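Local atomic coordinates of lipolytic protein G-D-S-L family (Veillonella parvula DSM 2008, PDB entry 4RW0), a protein that probably hydrolyses ester bonds of lipids or other acylated substrates, as a GDSL-type member of the SGNH hydrolases. Residues 28-31 against 37-40; 7-12 against 56-61. All blocks are in the same frame, centred on the assembly; numbering follows the deposited sequence. Where two conformers were deposited one is given.

Contact 1 (28-31 against 37-40); sequences ICDA and NFTN. With NA (sodium ion), chain D.
Asp30 of the helix and Phe38 of the strand carry most of this contact, through one buttressed ring and one hydrogen bond. The tight part lies at the Phe38 ring. Cys29 sets its CB over one face, 4.2 Å from the centroid of the Phe38 ring, in a CH-pi contact whose nearest ring atom is CZ. The Cys29 sulfur stands more obliquely to the same ring, a sulfur-aromatic contact. Phe38 CG lies anti to its carbonyl carbon (chi1 -67°), which lays the ring along the helix from Asp30 to Cys29; there Ile6 and Cys8 of strand 4-10 touch it and Phe182 meets it edge-to-face. In the ring plane, at its edge, Asp30 OD1 approaches Phe38 CD1 to 3.5 Å. The same oxygen accepts Phe38 N at 2.9 Å, a nearly straight bond (164°) that reaches OD1 on its anti side and ties the helix to the strand backbone. Toward solvent the packing thins out: CB of the exposed Asn37 points away, and its ND2 stays 4.3 Å from Asp30 OD1. Here a sodium ion is bound by Asp30 O at 2.4 Å, together with Ile33 O and Val36 O. The Asp30 carboxylate is not a ligand, but its nearby charge would probably favour the cation. Helix 25-32 thus packs on the edge strand that follows it, closing the second half of a beta-alpha-beta crossover in the parallel-sheet SGNH hydrolase fold.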
# COMPACT_ATOMS: atom_id res chain seq x y z
N ILE A 28 9.82 -5.34 7.86
CA ILE A 28 10.61 -4.37 8.63
C ILE A 28 9.73 -3.75 9.72
O ILE A 28 10.13 -3.67 10.89
CB ILE A 28 11.25 -3.28 7.69
CG1 ILE A 28 12.29 -3.96 6.81
CG2 ILE A 28 11.93 -2.25 8.54
CD1 ILE A 28 12.86 -3.07 5.73
N CYS A 29 8.52 -3.37 9.36
CA CYS A 29 7.64 -2.78 10.34
C CYS A 29 7.30 -3.78 11.44
O CYS A 29 7.34 -3.45 12.63
CB CYS A 29 6.37 -2.24 9.75
SG CYS A 29 6.53 -0.83 8.69
N ASP A 30 7.07 -5.02 11.07
CA ASP A 30 6.70 -6.00 12.05
C ASP A 30 7.84 -6.26 13.09
O ASP A 30 7.57 -6.53 14.30
CB ASP A 30 6.38 -7.32 11.37
CG ASP A 30 5.77 -8.34 12.34
OD1 ASP A 30 4.63 -8.26 12.72
OD2 ASP A 30 6.46 -9.24 12.73
N ALA A 31 9.08 -6.20 12.57
CA ALA A 31 10.27 -6.41 13.40
C ALA A 31 10.53 -5.17 14.22
O ALA A 31 11.24 -5.24 15.24
CB ALA A 31 11.49 -6.75 12.54
N ASN A 37 1.30 -6.97 15.35
CA ASN A 37 1.58 -8.09 14.45
C ASN A 37 0.98 -7.87 13.10
O ASN A 37 -0.21 -7.57 12.97
CB ASN A 37 1.05 -9.41 15.05
CG ASN A 37 1.71 -9.74 16.41
OD1 ASN A 37 1.03 -10.13 17.35
ND2 ASN A 37 3.02 -9.54 16.52
N PHE A 38 1.82 -7.96 12.08
CA PHE A 38 1.44 -7.67 10.69
C PHE A 38 1.28 -9.03 9.99
O PHE A 38 2.16 -9.91 10.09
CB PHE A 38 2.48 -6.85 9.94
CG PHE A 38 2.66 -5.43 10.46
CD1 PHE A 38 3.36 -5.21 11.64
CD2 PHE A 38 2.12 -4.37 9.81
CE1 PHE A 38 3.55 -3.93 12.12
CE2 PHE A 38 2.28 -3.09 10.29
CZ PHE A 38 3.02 -2.87 11.43
N THR A 39 0.17 -9.21 9.27
CA THR A 39 0.03 -10.33 8.36
C THR A 39 -0.05 -9.81 6.94
O THR A 39 -0.88 -8.95 6.61
CB THR A 39 -1.21 -11.17 8.72
OG1 THR A 39 -1.13 -11.52 10.07
CG2 THR A 39 -1.25 -12.42 7.86
N ASN A 40 0.81 -10.35 6.07
CA ASN A 40 0.89 -9.91 4.69
C ASN A 40 0.04 -10.75 3.74
O ASN A 40 0.36 -11.87 3.51
CB ASN A 40 2.32 -9.94 4.24
CG ASN A 40 2.61 -8.97 3.11
OD1 ASN A 40 1.78 -8.71 2.23
ND2 ASN A 40 3.88 -8.43 3.10
NA NA D . 5.69 -7.04 15.78

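Contact 2 (7-12 against 56-61); sequences ICFGDS and ENWAVT
The indole of Trp58 receives two side chains on one face: Ile7 CG2 stands over it, and Phe9 points a ring edge at it. The aromatic pair is an offset edge-to-face one, with planes at 60° and the Phe9 centroid 5.9 Å from that of the Trp58 six-membered ring; Trp58 CB sits at the Phe9 edge, 4.0 Å from CZ. In the alpha/beta sandwich of the SGNH fold this is a helix-on-sheet interface, joining the C-terminal part of helix 48-59 to strand 4-10. Trp58 holds CG anti to its backbone N (chi1 161°), sending the indole from the helix onto the sheet, where Ile7 makes its contact through CG1, 4.1 Å from Trp58 CZ2. Tyr41 meets both aromatic rings, and Ile70 of the neighbouring strand 69-73 also touches Trp58. A leucine in place of Trp58 would probably leave a gap over Ile7 and deprive the Phe9 edge of its aromatic face. Beyond Phe9 the strand runs into the Gly-Asp-Ser signature, whose Ser12, hydrogen-bonded to His165, is consistent with the nucleophile of this family. On the backbone of the helix, Trp58 O accepts two bonds from one residue, from Thr61 N at 2.9 Å and from Thr61 OG1 at 2.7 Å.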
# COMPACT_ATOMS: atom_id res chain seq x y z
N ILE A 7 -3.60 -6.12 9.16
CA ILE A 7 -3.78 -7.03 8.00
C ILE A 7 -3.43 -6.17 6.77
O ILE A 7 -4.01 -5.10 6.60
CB ILE A 7 -5.27 -7.46 7.88
CG1 ILE A 7 -5.71 -8.20 9.08
CG2 ILE A 7 -5.45 -8.39 6.70
CD1 ILE A 7 -4.87 -9.45 9.39
N CYS A 8 -2.47 -6.61 5.95
CA CYS A 8 -2.03 -5.86 4.79
C CYS A 8 -2.38 -6.53 3.47
O CYS A 8 -1.96 -7.69 3.20
CB CYS A 8 -0.49 -5.60 4.81
SG CYS A 8 0.03 -4.94 6.44
N PHE A 9 -3.07 -5.78 2.61
CA PHE A 9 -3.40 -6.22 1.25
C PHE A 9 -2.78 -5.32 0.22
O PHE A 9 -2.61 -4.08 0.46
CB PHE A 9 -4.93 -6.13 1.05
CG PHE A 9 -5.73 -7.06 1.91
CD1 PHE A 9 -5.90 -8.35 1.58
CD2 PHE A 9 -6.28 -6.64 3.10
CE1 PHE A 9 -6.63 -9.24 2.38
CE2 PHE A 9 -7.04 -7.47 3.87
CZ PHE A 9 -7.21 -8.79 3.53
N GLY A 10 -2.49 -5.92 -0.93
CA GLY A 10 -1.94 -5.24 -2.08
C GLY A 10 -1.25 -6.15 -3.07
O GLY A 10 -1.53 -7.33 -3.12
N ASP A 11 -0.35 -5.58 -3.87
CA ASP A 11 0.27 -6.29 -4.90
C ASP A 11 1.75 -6.67 -4.50
O ASP A 11 2.08 -6.84 -3.35
CB ASP A 11 0.14 -5.52 -6.18
CG ASP A 11 0.87 -4.14 -6.13
OD1 ASP A 11 1.75 -3.91 -5.21
OD2 ASP A 11 0.43 -3.25 -6.91
N SER A 12 2.62 -6.78 -5.47
CA SER A 12 4.01 -7.21 -5.17
C SER A 12 4.81 -6.20 -4.39
O SER A 12 5.74 -6.55 -3.70
CB SER A 12 4.67 -7.58 -6.48
OG SER A 12 4.70 -6.39 -7.20
N GLU A 56 -12.36 -10.03 0.45
CA GLU A 56 -13.64 -10.77 0.71
C GLU A 56 -13.32 -12.11 1.25
O GLU A 56 -13.99 -12.58 2.18
CB GLU A 56 -14.46 -10.97 -0.58
CG GLU A 56 -14.98 -9.69 -1.25
CD GLU A 56 -15.52 -9.92 -2.70
OE1 GLU A 56 -15.19 -10.97 -3.31
OE2 GLU A 56 -16.21 -9.00 -3.26
N ASN A 57 -12.31 -12.79 0.70
CA ASN A 57 -12.06 -14.19 1.17
C ASN A 57 -11.56 -14.19 2.60
O ASN A 57 -11.89 -15.07 3.40
CB ASN A 57 -11.04 -14.92 0.26
CG ASN A 57 -11.53 -15.07 -1.18
OD1 ASN A 57 -12.74 -15.07 -1.45
ND2 ASN A 57 -10.60 -15.12 -2.12
N TRP A 58 -10.82 -13.16 2.97
CA TRP A 58 -10.45 -13.04 4.38
C TRP A 58 -11.64 -12.62 5.24
O TRP A 58 -11.87 -13.13 6.34
CB TRP A 58 -9.28 -12.00 4.54
CG TRP A 58 -9.13 -11.48 5.94
CD1 TRP A 58 -8.55 -12.12 6.95
CD2 TRP A 58 -9.64 -10.26 6.47
NE1 TRP A 58 -8.65 -11.39 8.10
CE2 TRP A 58 -9.29 -10.21 7.81
CE3 TRP A 58 -10.33 -9.20 5.92
CZ2 TRP A 58 -9.66 -9.19 8.64
CZ3 TRP A 58 -10.65 -8.09 6.76
CH2 TRP A 58 -10.38 -8.13 8.10
N ALA A 59 -12.37 -11.60 4.79
CA ALA A 59 -13.44 -11.02 5.62
C ALA A 59 -14.48 -12.03 6.08
O ALA A 59 -14.92 -11.99 7.22
CB ALA A 59 -14.12 -9.89 4.85
N VAL A 60 -14.82 -12.97 5.22
CA VAL A 60 -15.80 -14.01 5.59
C VAL A 60 -15.34 -14.93 6.65
O VAL A 60 -16.16 -15.60 7.21
CB VAL A 60 -16.27 -14.87 4.40
CG1 VAL A 60 -17.08 -13.98 3.50
CG2 VAL A 60 -15.12 -15.60 3.67
N THR A 61 -14.02 -14.96 6.95
CA THR A 61 -13.47 -15.74 8.05
C THR A 61 -13.05 -14.95 9.23
O THR A 61 -12.59 -15.53 10.21
CB THR A 61 -12.15 -16.47 7.65
OG1 THR A 61 -11.08 -15.52 7.36
CG2 THR A 61 -12.37 -17.20 6.40

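Overall arrangement
From the N terminus the chain enters strand 4-10, the first half of contact 2, then passes through helix 25-32 into strand 36-40. Only five residues separate the halves of contact 1, making it a local closure. The chain next forms helix 48-59, whose C-terminal part returns to strand 4-10 and closes a loop of 43 residues, within which contact 1 lies entirely. The two contacts are therefore nested and do not cross. They meet through neighbouring parallel strands, where Thr39 O and Cys8 N, 2.9 Å apart, probably share a hydrogen bond. They fasten helices 25-32 and 48-59 to opposite faces of the sheet, on its neighbouring strands 36-40 and 4-10.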